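Local coordinates for protein nigritoxine (Vibrio nigripulchritudo, PDB 5M41) that is a bacterial toxin that acts on crustaceans and insects, has a new fold and carries a bound magnesium ion, at residues Q51-R56 with D62-L67; Y79-T84 with G162-K167; Y257-V262 with V355-I360; S305-A310 with E378-G383; V393-S398 with G402-S407. All coordinates share one frame; numbering follows the deposited sequence.

Contact 1: Q51-R56 with D62-L67; sequences QIREER and DAYNAL
Arg53 and Tyr64 meet in a cation-pi contact that joins two helices following each other in the chain. Arg53 sits in the last turn of helix 34-54. Tyr64 belongs to the short helix 62-67, so the pair closes a helix-loop-helix turn.

The close part is small. Arg53 CZ stands 4.9 Å from the centroid of the Tyr64 ring and only 11° off the ring normal. The guanidinium carbon is therefore over the ring face. The guanidinium does not lie flat on the ring, for the two planes are 66° apart. The chain of Arg53 leaves with CG anti to the backbone N (chi1 -174°) and then bends at chi3, which carries the guanidinium across to the ring. No hydrogen bond links the two segments. Inward, Leu67 packs on Gln42, Ile45 and Ile46 of helix 34-54. Tyr64 also touches Leu49, and its OH makes a weak hydrogen bond with Ser50 OG.

The other side is looser and faces solvent. Glu54 and Glu55 are exposed where helix 34-54 ends, and Asp62 is exposed at the start of helix 62-67. The nearest approach across the contact is Arg53 NH2 to Tyr64 CE2, 4.1 Å, with the nitrogen over the ring face but displaced toward the rim.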
# COMPACT_ATOMS: atom_id res chain seq x y z
N GLN A 51 32.38 -16.66 24.28
CA GLN A 51 31.97 -16.63 25.67
C GLN A 51 32.94 -17.42 26.56
O GLN A 51 33.32 -16.97 27.65
CB GLN A 51 30.51 -17.08 25.83
CG GLN A 51 29.99 -16.91 27.25
CD GLN A 51 28.54 -17.32 27.41
OE1 GLN A 51 28.02 -17.37 28.54
NE2 GLN A 51 27.88 -17.63 26.31
N ILE A 52 33.37 -18.59 26.07
CA ILE A 52 34.36 -19.39 26.80
C ILE A 52 35.66 -18.59 26.96
O ILE A 52 36.24 -18.55 28.05
CB ILE A 52 34.66 -20.74 26.10
CG1 ILE A 52 33.46 -21.68 26.18
CG2 ILE A 52 35.88 -21.41 26.73
CD1 ILE A 52 33.53 -22.84 25.21
N ARG A 53 36.09 -17.95 25.89
CA ARG A 53 37.34 -17.21 25.89
C ARG A 53 37.32 -16.07 26.91
O ARG A 53 38.20 -16.01 27.77
CB ARG A 53 37.67 -16.69 24.50
CG ARG A 53 39.04 -16.03 24.41
CD ARG A 53 39.59 -16.05 22.99
NE ARG A 53 38.81 -15.22 22.06
CZ ARG A 53 38.91 -13.90 21.96
NH1 ARG A 53 39.75 -13.22 22.74
NH2 ARG A 53 38.15 -13.25 21.08
N GLU A 54 36.31 -15.21 26.83
CA GLU A 54 36.22 -14.02 27.70
C GLU A 54 36.10 -14.38 29.19
O GLU A 54 36.55 -13.63 30.05
CB GLU A 54 35.06 -13.12 27.27
CG GLU A 54 33.67 -13.68 27.59
CD GLU A 54 32.53 -12.72 27.28
OE1 GLU A 54 32.76 -11.49 27.27
OE2 GLU A 54 31.40 -13.21 27.06
N GLU A 55 35.51 -15.54 29.46
CA GLU A 55 35.21 -16.00 30.81
C GLU A 55 36.36 -16.85 31.39
O GLU A 55 36.22 -17.47 32.45
CB GLU A 55 33.87 -16.76 30.78
CG GLU A 55 33.16 -16.95 32.11
CD GLU A 55 33.31 -18.36 32.65
OE1 GLU A 55 33.70 -19.27 31.87
OE2 GLU A 55 33.04 -18.57 33.85
N ARG A 56 37.50 -16.85 30.70
CA ARG A 56 38.66 -17.65 31.09
C ARG A 56 39.95 -16.82 31.00
O ARG A 56 40.04 -15.91 30.17
CB ARG A 56 38.78 -18.90 30.21
CG ARG A 56 37.79 -20.01 30.53
CD ARG A 56 38.41 -21.40 30.39
NE ARG A 56 38.51 -21.89 29.01
CZ ARG A 56 39.49 -21.62 28.15
NH1 ARG A 56 40.50 -20.83 28.49
NH2 ARG A 56 39.47 -22.14 26.93
N ASP A 62 42.86 -20.83 20.03
CA ASP A 62 43.11 -22.03 19.22
C ASP A 62 41.85 -22.54 18.54
O ASP A 62 41.77 -22.57 17.31
CB ASP A 62 43.77 -23.12 20.05
CG ASP A 62 45.14 -22.71 20.58
OD1 ASP A 62 45.92 -22.08 19.83
OD2 ASP A 62 45.42 -23.00 21.76
N ALA A 63 40.86 -22.90 19.34
CA ALA A 63 39.58 -23.37 18.82
C ALA A 63 38.99 -22.32 17.89
O ALA A 63 38.64 -22.63 16.76
CB ALA A 63 38.64 -23.69 19.96
N TYR A 64 38.91 -21.08 18.38
CA TYR A 64 38.49 -19.90 17.60
C TYR A 64 39.15 -19.83 16.21
O TYR A 64 38.48 -19.82 15.20
CB TYR A 64 38.80 -18.63 18.42
CG TYR A 64 37.85 -17.45 18.26
CD1 TYR A 64 36.55 -17.48 18.78
CD2 TYR A 64 38.28 -16.27 17.64
CE1 TYR A 64 35.69 -16.39 18.64
CE2 TYR A 64 37.44 -15.17 17.51
CZ TYR A 64 36.15 -15.23 18.00
OH TYR A 64 35.32 -14.12 17.85
N ASN A 65 40.48 -19.84 16.18
CA ASN A 65 41.24 -19.79 14.92
C ASN A 65 41.15 -21.03 14.06
O ASN A 65 41.11 -20.92 12.84
CB ASN A 65 42.72 -19.51 15.20
CG ASN A 65 42.96 -18.14 15.78
OD1 ASN A 65 43.66 -18.00 16.79
ND2 ASN A 65 42.38 -17.11 15.16
N ALA A 66 41.14 -22.20 14.68
CA ALA A 66 41.13 -23.44 13.90
C ALA A 66 39.78 -23.61 13.24
O ALA A 66 39.64 -24.35 12.26
CB ALA A 66 41.45 -24.63 14.77
N LEU A 67 38.78 -22.94 13.81
CA LEU A 67 37.42 -22.92 13.28
C LEU A 67 37.30 -21.79 12.26
O LEU A 67 36.91 -22.03 11.13
CB LEU A 67 36.42 -22.73 14.42
CG LEU A 67 34.94 -22.88 14.14
CD1 LEU A 67 34.52 -24.33 14.24
CD2 LEU A 67 34.17 -22.05 15.14

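Contact 2: Y79-T84 with G162-K167; sequences YTYGAT and GYFNQK
Tyr81 and Phe164 form an edge-to-face aromatic pair between the chain just after strand 77-80 and the 3-10 segment before strand 170-173. The edge of Phe164 is directed at the face of Tyr81. The ring centroids are 4.7 Å apart and the planes meet at 52°, so the pair is tilted and not a strict T.

The apolar contact comes from one corner of the phenylalanine. Phe164 CE2 lies over the centre of the Tyr81 ring, and its nearest atom there is Tyr81 CZ at 3.6 Å. The adjacent Phe164 CD2 is 3.8 Å from Tyr81 CE1. In Tyr81, chi1 (-69°) sends the ring toward Phe164, and chi2 (-48°) turns its face to it. Behind the pair, Tyr163 adds a third ring: Phe164 CD1 sits over one of its faces, toward the rim.

Hydrogen bonds act within each segment and not between them. Gly82 is the centre of an inverse gamma turn, with a weak bond from Ala83 N to Tyr81 O. In the other segment, Asn165 N donates to Gly162 O at 3.0 Å. Asn165 ND2 reaches the same Gly162 O only weakly, and also bonds to Pro116 O.

The contact lies at the surface beside the five-stranded antiparallel sheet. Strand 77-80 pairs there with strands 86-90 and 170-173. Tyr81 also rests on Phe88 of strand 86-90, while Asn165 touches Phe119 and Asn120 of helix 117-120.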
# COMPACT_ATOMS: atom_id res chain seq x y z
N TYR A 79 35.33 -34.03 20.33
CA TYR A 79 34.62 -35.30 20.34
C TYR A 79 33.17 -35.07 19.91
O TYR A 79 32.53 -34.13 20.38
CB TYR A 79 34.61 -35.95 21.72
CG TYR A 79 35.97 -36.14 22.38
CD1 TYR A 79 37.11 -36.41 21.62
CD2 TYR A 79 36.10 -36.11 23.77
CE1 TYR A 79 38.35 -36.59 22.23
CE2 TYR A 79 37.33 -36.30 24.39
CZ TYR A 79 38.45 -36.54 23.61
OH TYR A 79 39.69 -36.74 24.19
N THR A 80 32.65 -35.95 19.06
CA THR A 80 31.27 -35.89 18.64
C THR A 80 30.46 -36.95 19.36
O THR A 80 31.02 -37.92 19.88
CB THR A 80 31.13 -36.08 17.11
OG1 THR A 80 31.73 -37.32 16.74
CG2 THR A 80 31.79 -34.92 16.38
N TYR A 81 29.15 -36.75 19.40
CA TYR A 81 28.25 -37.54 20.21
C TYR A 81 27.02 -37.82 19.38
O TYR A 81 26.64 -37.01 18.52
CB TYR A 81 27.73 -36.70 21.37
CG TYR A 81 28.71 -36.32 22.46
CD1 TYR A 81 29.54 -37.27 23.04
CD2 TYR A 81 28.72 -35.03 22.97
CE1 TYR A 81 30.41 -36.93 24.08
CE2 TYR A 81 29.58 -34.67 24.00
CZ TYR A 81 30.42 -35.63 24.56
OH TYR A 81 31.24 -35.29 25.58
N GLY A 82 26.34 -38.92 19.69
CA GLY A 82 24.95 -39.09 19.25
C GLY A 82 24.02 -38.18 20.02
O GLY A 82 23.11 -38.66 20.70
N ALA A 83 24.22 -36.86 19.92
CA ALA A 83 23.43 -35.91 20.69
C ALA A 83 23.33 -34.62 19.89
O ALA A 83 24.34 -34.09 19.46
CB ALA A 83 24.08 -35.65 22.06
N THR A 84 22.12 -34.10 19.70
CA THR A 84 21.94 -32.90 18.89
C THR A 84 22.51 -31.67 19.62
O THR A 84 22.41 -31.58 20.83
CB THR A 84 20.46 -32.73 18.56
OG1 THR A 84 19.98 -33.95 17.98
CG2 THR A 84 20.21 -31.55 17.63
N GLY A 162 25.48 -39.06 33.44
CA GLY A 162 26.49 -39.96 34.02
C GLY A 162 26.98 -41.03 33.07
O GLY A 162 28.17 -41.37 33.07
N TYR A 163 26.09 -41.52 32.21
CA TYR A 163 26.45 -42.58 31.26
C TYR A 163 27.52 -42.19 30.23
O TYR A 163 28.15 -43.05 29.62
CB TYR A 163 25.21 -43.18 30.58
CG TYR A 163 24.54 -42.29 29.55
CD1 TYR A 163 24.74 -42.50 28.19
CD2 TYR A 163 23.69 -41.26 29.95
CE1 TYR A 163 24.12 -41.70 27.24
CE2 TYR A 163 23.06 -40.45 29.00
CZ TYR A 163 23.28 -40.68 27.65
OH TYR A 163 22.65 -39.89 26.72
N PHE A 164 27.75 -40.89 30.05
CA PHE A 164 28.81 -40.41 29.16
C PHE A 164 30.19 -40.91 29.64
O PHE A 164 31.14 -40.98 28.87
CB PHE A 164 28.78 -38.88 29.07
CG PHE A 164 27.88 -38.32 27.99
CD1 PHE A 164 26.63 -38.89 27.71
CD2 PHE A 164 28.27 -37.19 27.26
CE1 PHE A 164 25.80 -38.36 26.72
CE2 PHE A 164 27.44 -36.65 26.27
CZ PHE A 164 26.21 -37.24 26.00
N ASN A 165 30.29 -41.27 30.92
CA ASN A 165 31.56 -41.78 31.46
C ASN A 165 31.96 -43.17 30.98
O ASN A 165 33.13 -43.53 31.04
CB ASN A 165 31.53 -41.74 32.99
CG ASN A 165 31.57 -40.34 33.51
OD1 ASN A 165 32.50 -39.59 33.21
ND2 ASN A 165 30.55 -39.96 34.27
N GLN A 166 30.99 -43.93 30.50
CA GLN A 166 31.26 -45.28 30.01
C GLN A 166 31.48 -45.32 28.51
O GLN A 166 31.96 -46.33 27.96
CB GLN A 166 30.13 -46.23 30.42
CG GLN A 166 29.94 -46.31 31.93
CD GLN A 166 28.48 -46.26 32.32
OE1 GLN A 166 27.60 -46.70 31.57
NE2 GLN A 166 28.20 -45.71 33.51
N LYS A 167 31.16 -44.22 27.83
CA LYS A 167 31.26 -44.19 26.37
C LYS A 167 32.57 -43.62 25.89
O LYS A 167 33.21 -42.80 26.56
CB LYS A 167 30.06 -43.47 25.75
CG LYS A 167 28.79 -44.30 25.72
CD LYS A 167 27.61 -43.47 25.27
CE LYS A 167 26.32 -44.28 25.20
NZ LYS A 167 26.31 -45.26 24.09

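Contact 3: Y257-V262 with V355-I360; sequences YFDLLV and VVRGGI
Arg357 holds CG between its backbone N and carbonyl carbon (chi1 59°), and its chain bends at chi3. Asp259 has CG beside its own backbone N (chi1 -72°), which points the carboxylate at the arginine. The two side chains then meet at about a right angle and form a salt bridge. Arg357 NH1 donates to Asp259 OD2 at 2.9 Å, with an N-H...O angle of 152°. The oxygen is met on its syn side, but from well out of the carboxylate plane. Arg357 CD also lies 3.2 Å from Asp259 OD2.

The bridge ties helix 253-264 to the edge strand 354-357 of a three-stranded antiparallel sheet. A classic beta bulge interrupts this strand, where Val356 and Arg357 share Thr427 as their partner.

A backbone carbonyl helps fix the rotation of the guanidinium. Arg357 NE donates to Gly358 O at 2.9 Å, nearly along the C=O axis, and Arg357 NH2 adds a weak bond to the same oxygen at 3.1 Å. The carboxylate has a second cationic partner: Asp259 OD1 forms a salt bridge with Arg28 NH2 of helix 22-30. The side chain of Arg28 also touches Phe258, Val356 and Arg357.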
# COMPACT_ATOMS: atom_id res chain seq x y z
N TYR A 257 17.84 -12.39 9.95
CA TYR A 257 19.01 -13.26 10.00
C TYR A 257 18.89 -14.43 8.99
O TYR A 257 19.82 -14.72 8.24
CB TYR A 257 19.27 -13.80 11.42
CG TYR A 257 20.53 -14.65 11.49
CD1 TYR A 257 21.73 -14.18 10.93
CD2 TYR A 257 20.53 -15.92 12.11
CE1 TYR A 257 22.89 -14.96 10.98
CE2 TYR A 257 21.68 -16.70 12.15
CZ TYR A 257 22.86 -16.20 11.59
OH TYR A 257 24.02 -16.94 11.60
N PHE A 258 17.72 -15.08 8.96
CA PHE A 258 17.51 -16.10 7.97
C PHE A 258 17.69 -15.57 6.55
O PHE A 258 18.31 -16.24 5.73
CB PHE A 258 16.13 -16.72 8.12
CG PHE A 258 16.09 -17.83 9.13
CD1 PHE A 258 16.81 -19.02 8.93
CD2 PHE A 258 15.32 -17.70 10.29
CE1 PHE A 258 16.75 -20.06 9.86
CE2 PHE A 258 15.24 -18.74 11.21
CZ PHE A 258 15.95 -19.92 11.00
N ASP A 259 17.17 -14.37 6.27
CA ASP A 259 17.31 -13.77 4.94
C ASP A 259 18.81 -13.58 4.61
O ASP A 259 19.24 -13.77 3.47
CB ASP A 259 16.65 -12.38 4.90
CG ASP A 259 15.12 -12.44 4.91
OD1 ASP A 259 14.52 -13.53 4.78
OD2 ASP A 259 14.51 -11.34 5.10
N LEU A 260 19.58 -13.14 5.60
CA LEU A 260 21.02 -12.95 5.41
C LEU A 260 21.73 -14.27 5.07
O LEU A 260 22.61 -14.31 4.20
CB LEU A 260 21.64 -12.30 6.66
CG LEU A 260 23.17 -12.09 6.52
CD1 LEU A 260 23.63 -10.81 7.17
CD2 LEU A 260 23.95 -13.28 7.10
N LEU A 261 21.37 -15.33 5.79
CA LEU A 261 21.97 -16.66 5.54
C LEU A 261 21.66 -17.16 4.13
O LEU A 261 22.50 -17.78 3.49
CB LEU A 261 21.51 -17.69 6.56
CG LEU A 261 22.00 -17.52 8.01
CD1 LEU A 261 21.29 -18.50 8.93
CD2 LEU A 261 23.51 -17.75 8.08
N VAL A 262 20.44 -16.89 3.65
CA VAL A 262 20.11 -17.21 2.25
C VAL A 262 20.98 -16.35 1.31
O VAL A 262 21.55 -16.87 0.35
CB VAL A 262 18.61 -17.05 1.97
CG1 VAL A 262 18.30 -17.24 0.47
CG2 VAL A 262 17.78 -18.05 2.79
N VAL A 355 4.31 -18.75 3.03
CA VAL A 355 4.74 -17.41 3.41
C VAL A 355 6.09 -17.56 4.11
O VAL A 355 6.21 -18.33 5.09
CB VAL A 355 3.73 -16.70 4.32
CG1 VAL A 355 4.31 -15.37 4.85
CG2 VAL A 355 2.43 -16.42 3.55
N VAL A 356 7.10 -16.85 3.60
CA VAL A 356 8.45 -16.93 4.16
C VAL A 356 8.61 -15.93 5.32
O VAL A 356 8.98 -16.32 6.41
CB VAL A 356 9.54 -16.75 3.07
CG1 VAL A 356 10.94 -16.75 3.66
CG2 VAL A 356 9.46 -17.92 2.07
N ARG A 357 8.24 -14.68 5.09
CA ARG A 357 8.40 -13.65 6.10
C ARG A 357 7.34 -12.58 5.91
O ARG A 357 6.89 -12.35 4.77
CB ARG A 357 9.82 -13.03 6.01
CG ARG A 357 10.16 -12.40 4.65
CD ARG A 357 11.28 -11.35 4.75
NE ARG A 357 10.82 -10.27 5.62
CZ ARG A 357 11.47 -9.73 6.64
NH1 ARG A 357 12.72 -10.09 6.94
NH2 ARG A 357 10.87 -8.77 7.32
N GLY A 358 6.94 -11.93 7.01
CA GLY A 358 6.11 -10.74 6.90
C GLY A 358 6.91 -9.52 6.45
O GLY A 358 8.09 -9.63 6.13
N GLY A 359 6.28 -8.35 6.41
CA GLY A 359 6.95 -7.13 6.01
C GLY A 359 6.01 -6.01 5.68
O GLY A 359 4.83 -5.99 6.10
N ILE A 360 6.53 -5.04 4.95
CA ILE A 360 5.77 -3.86 4.53
C ILE A 360 5.81 -3.84 3.02
O ILE A 360 6.89 -3.96 2.44
CB ILE A 360 6.37 -2.54 5.11
CG1 ILE A 360 6.55 -2.63 6.64
CG2 ILE A 360 5.50 -1.33 4.74
CD1 ILE A 360 5.26 -2.83 7.44

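Contact 4: S305-A310 with E378-G383; sequences SVIQGA and EGFKKG
A helix-helix packing contact joins helix 302-319 to the last turn of helix 373-382. Phe380 carries it from one side, and Ile307 and Ala310 receive it on the other. These two lie three positions apart, close to one helical turn.

The first torsion of Phe380 (chi1 -83°) swings its ring away from its own carbonyl and across to helix 302-319. The far end of the ring meets Ala310, with Phe380 CZ 3.8 Å from Ala310 CB. Phe380 CD1 and CE1 approach Ile307 obliquely. Phe380 CE1 is 3.9 Å from Ile307 O, and Phe380 CD1 is 4.2 Å from Ile307 CG2. The side-chain packing is apolar, and no hydrogen bond crosses it.

Helix 373-382 ends two residues after Phe380. Gly383 has a positive phi of 77° and closes a Schellman motif, with Gly383 N to Phe380 O, 3.0 Å, as one of its two bonds back into the last turn.

Phe380 also meets the ring of Phe385 edge to face. Ile389 of helix 386-396 packs on both Phe380 and Ile307. Leu331 of strand 328-336 touches Phe380 and Ala310, so the two helices meet against this strand and helix 386-396.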
# COMPACT_ATOMS: atom_id res chain seq x y z
N SER A 305 -6.23 8.65 14.76
CA SER A 305 -7.48 7.92 14.45
C SER A 305 -7.25 6.74 13.52
O SER A 305 -7.83 5.67 13.72
CB SER A 305 -8.52 8.85 13.83
OG SER A 305 -8.91 9.85 14.75
N VAL A 306 -6.41 6.93 12.52
CA VAL A 306 -6.10 5.85 11.58
C VAL A 306 -5.42 4.67 12.27
O VAL A 306 -5.84 3.53 12.12
CB VAL A 306 -5.30 6.36 10.38
CG1 VAL A 306 -4.97 5.21 9.43
CG2 VAL A 306 -6.12 7.43 9.66
N ILE A 307 -4.40 4.96 13.08
CA ILE A 307 -3.71 3.92 13.88
C ILE A 307 -4.71 3.15 14.74
O ILE A 307 -4.75 1.93 14.71
CB ILE A 307 -2.64 4.56 14.80
CG1 ILE A 307 -1.49 5.12 13.94
CG2 ILE A 307 -2.14 3.57 15.84
CD1 ILE A 307 -0.60 6.12 14.65
N GLN A 308 -5.52 3.88 15.50
CA GLN A 308 -6.47 3.24 16.42
C GLN A 308 -7.53 2.44 15.64
O GLN A 308 -7.80 1.27 15.95
CB GLN A 308 -7.11 4.28 17.35
CG GLN A 308 -8.17 3.73 18.29
CD GLN A 308 -7.67 2.55 19.13
OE1 GLN A 308 -6.77 2.71 19.97
NE2 GLN A 308 -8.26 1.37 18.92
N GLY A 309 -8.11 3.06 14.61
CA GLY A 309 -9.02 2.35 13.72
C GLY A 309 -8.45 1.05 13.17
O GLY A 309 -9.13 0.03 13.16
N ALA A 310 -7.20 1.09 12.71
CA ALA A 310 -6.55 -0.10 12.12
C ALA A 310 -6.25 -1.18 13.17
O ALA A 310 -6.43 -2.37 12.91
CB ALA A 310 -5.28 0.30 11.37
N GLU A 378 0.41 -7.18 18.44
CA GLU A 378 1.58 -6.89 19.26
C GLU A 378 2.32 -5.67 18.71
O GLU A 378 2.74 -4.82 19.47
CB GLU A 378 2.50 -8.10 19.37
CG GLU A 378 1.90 -9.20 20.26
CD GLU A 378 2.72 -10.49 20.29
OE1 GLU A 378 3.88 -10.51 19.81
OE2 GLU A 378 2.19 -11.51 20.81
N GLY A 379 2.45 -5.58 17.39
CA GLY A 379 3.10 -4.43 16.77
C GLY A 379 2.37 -3.10 17.06
O GLY A 379 3.01 -2.07 17.26
N PHE A 380 1.05 -3.13 17.06
CA PHE A 380 0.28 -1.94 17.42
C PHE A 380 0.46 -1.56 18.88
O PHE A 380 0.68 -0.39 19.18
CB PHE A 380 -1.20 -2.09 17.07
CG PHE A 380 -1.52 -1.78 15.64
CD1 PHE A 380 -1.36 -0.49 15.14
CD2 PHE A 380 -2.00 -2.77 14.80
CE1 PHE A 380 -1.66 -0.20 13.80
CE2 PHE A 380 -2.30 -2.49 13.48
CZ PHE A 380 -2.13 -1.21 12.98
N LYS A 381 0.39 -2.55 19.77
CA LYS A 381 0.70 -2.36 21.19
C LYS A 381 2.05 -1.67 21.42
O LYS A 381 2.19 -0.86 22.33
CB LYS A 381 0.72 -3.70 21.92
CG LYS A 381 -0.62 -4.19 22.43
CD LYS A 381 -0.44 -5.44 23.29
CE LYS A 381 -1.78 -6.12 23.54
NZ LYS A 381 -1.63 -7.60 23.58
N LYS A 382 3.05 -2.01 20.60
CA LYS A 382 4.40 -1.47 20.78
C LYS A 382 4.62 -0.15 20.02
O LYS A 382 5.66 0.49 20.17
CB LYS A 382 5.45 -2.52 20.38
CG LYS A 382 5.65 -3.65 21.38
CD LYS A 382 6.51 -4.75 20.77
CE LYS A 382 6.76 -5.91 21.73
NZ LYS A 382 5.59 -6.83 21.88
N GLY A 383 3.66 0.25 19.20
CA GLY A 383 3.82 1.44 18.37
C GLY A 383 4.71 1.23 17.16
O GLY A 383 5.18 2.20 16.56

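Contact 5: V393-S398 with G402-S407; sequences VSVASS and GRPGKS
Val395 and Pro404 make the direct contact. Val395 stands near the end of helix 386-396, and Pro404 lies in the turn just before helix 406-415. The valine offers one methyl branch. Val395 CG2 is 4.0 Å from Pro404 CB, and Pro404 CG lies at 4.1 Å from the same methyl. With chi1 at -63°, this branch sits between the backbone N and the carbonyl carbon of Val395, on the side where the proline lies. The proline ring also touches the helix backbone: Pro404 CG is 3.8 Å from Val395 O. The two side chains meet at a slant, by van der Waals contact alone. No hydrogen bond joins the segments.

The next shell sets the two backbones. Ser397 is the first residue to leave the helical path, yet its N still bonds to Val393 O at 2.7 Å. On the other side, Gly402 takes a positive phi of 67°, and its N bonds to Ser399 OG in the connecting turn. Gly405 holds the N-cap position of helix 406-415 and pairs through its backbone with Glu364. Glu364 OE1 also accepts a hydrogen bond from Lys406 N, in the first turn of that helix.

The chain between helix 386-396 and helix 406-415 folds back, so that Pro404 packs on the end of the first helix. Val395 packs further on Ile409 and Ala412 of helix 406-415. On the other flank, Val393 touches helix 302-319, and Val393 and Ala396 both rest on Ile341 of strand 340-348.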
# COMPACT_ATOMS: atom_id res chain seq x y z
N VAL A 393 -0.48 8.80 6.17
CA VAL A 393 -1.56 9.74 6.42
C VAL A 393 -1.16 11.15 5.95
O VAL A 393 -1.94 11.84 5.30
CB VAL A 393 -2.00 9.76 7.90
CG1 VAL A 393 -2.82 11.01 8.20
CG2 VAL A 393 -2.81 8.53 8.24
N SER A 394 0.07 11.56 6.24
CA SER A 394 0.49 12.90 5.82
C SER A 394 0.45 13.10 4.30
O SER A 394 0.21 14.22 3.84
CB SER A 394 1.89 13.26 6.34
OG SER A 394 2.90 12.53 5.66
N VAL A 395 0.68 12.04 3.52
CA VAL A 395 0.60 12.20 2.06
C VAL A 395 -0.78 11.84 1.48
O VAL A 395 -1.13 12.30 0.40
CB VAL A 395 1.75 11.49 1.29
CG1 VAL A 395 3.11 12.09 1.67
CG2 VAL A 395 1.73 9.99 1.54
N ALA A 396 -1.57 11.04 2.20
CA ALA A 396 -2.96 10.79 1.77
C ALA A 396 -3.88 11.94 2.15
O ALA A 396 -4.94 12.15 1.55
CB ALA A 396 -3.49 9.50 2.36
N SER A 397 -3.44 12.69 3.16
CA SER A 397 -4.14 13.79 3.80
C SER A 397 -5.15 14.57 2.95
O SER A 397 -6.30 14.79 3.37
CB SER A 397 -3.11 14.77 4.35
OG SER A 397 -3.77 15.94 4.72
N SER A 398 -4.72 15.01 1.79
CA SER A 398 -5.59 15.84 0.97
C SER A 398 -5.34 15.50 -0.50
O SER A 398 -5.23 16.40 -1.34
CB SER A 398 -5.29 17.30 1.26
OG SER A 398 -3.93 17.56 0.94
N GLY A 402 -6.22 9.79 -4.39
CA GLY A 402 -5.98 8.63 -3.51
C GLY A 402 -4.76 7.86 -4.00
O GLY A 402 -4.64 6.65 -3.82
N ARG A 403 -3.83 8.58 -4.62
CA ARG A 403 -2.71 7.94 -5.28
C ARG A 403 -1.46 8.79 -5.13
O ARG A 403 -1.00 9.41 -6.08
CB ARG A 403 -3.04 7.71 -6.75
CG ARG A 403 -2.03 6.84 -7.46
CD ARG A 403 -2.56 6.48 -8.83
NE ARG A 403 -1.63 5.54 -9.43
CZ ARG A 403 -1.85 4.23 -9.50
NH1 ARG A 403 -2.99 3.72 -9.04
NH2 ARG A 403 -0.93 3.44 -10.05
N PRO A 404 -0.91 8.85 -3.92
CA PRO A 404 0.25 9.69 -3.72
C PRO A 404 1.48 9.20 -4.50
O PRO A 404 2.38 10.00 -4.78
CB PRO A 404 0.51 9.57 -2.22
CG PRO A 404 -0.75 9.08 -1.64
CD PRO A 404 -1.33 8.19 -2.68
N GLY A 405 1.51 7.91 -4.84
CA GLY A 405 2.64 7.35 -5.58
C GLY A 405 3.66 6.73 -4.63
O GLY A 405 3.82 7.17 -3.49
N LYS A 406 4.38 5.72 -5.14
CA LYS A 406 5.33 4.91 -4.34
C LYS A 406 6.46 5.73 -3.73
O LYS A 406 6.81 5.56 -2.57
CB LYS A 406 5.90 3.78 -5.21
CG LYS A 406 4.97 2.60 -5.37
CD LYS A 406 5.66 1.43 -6.07
CE LYS A 406 4.64 0.38 -6.48
NZ LYS A 406 5.27 -0.80 -7.12
N SER A 407 6.98 6.66 -4.52
CA SER A 407 8.07 7.50 -4.10
C SER A 407 7.70 8.43 -2.93
O SER A 407 8.40 8.46 -1.92
CB SER A 407 8.61 8.27 -5.31
OG SER A 407 9.32 9.40 -4.89

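In the fold
The five contacts are spread along an elongated chain. Contacts 1 and 2 lie far out, their centres about 48 and 54 Å from the chain centre and about 22 Å from each other. Helix 62-67 of contact 1 and strand 77-80 of contact 2 follow each other in sequence. The magnesium ion, held by Val189, Glu192 and Asp195, has no ligand in any contact, but Thr84 in contact 2 bonds to His188, next to the ligand Val189. Contact 3 is nearer the middle, with nearest atoms about 12 Å from contact 1 and about 9 Å from contact 4. Contacts 3 and 4 alternate along the sequence. Contacts 4 and 5 touch, Val306 CG2 to Val393 CG2 at 3.8 Å.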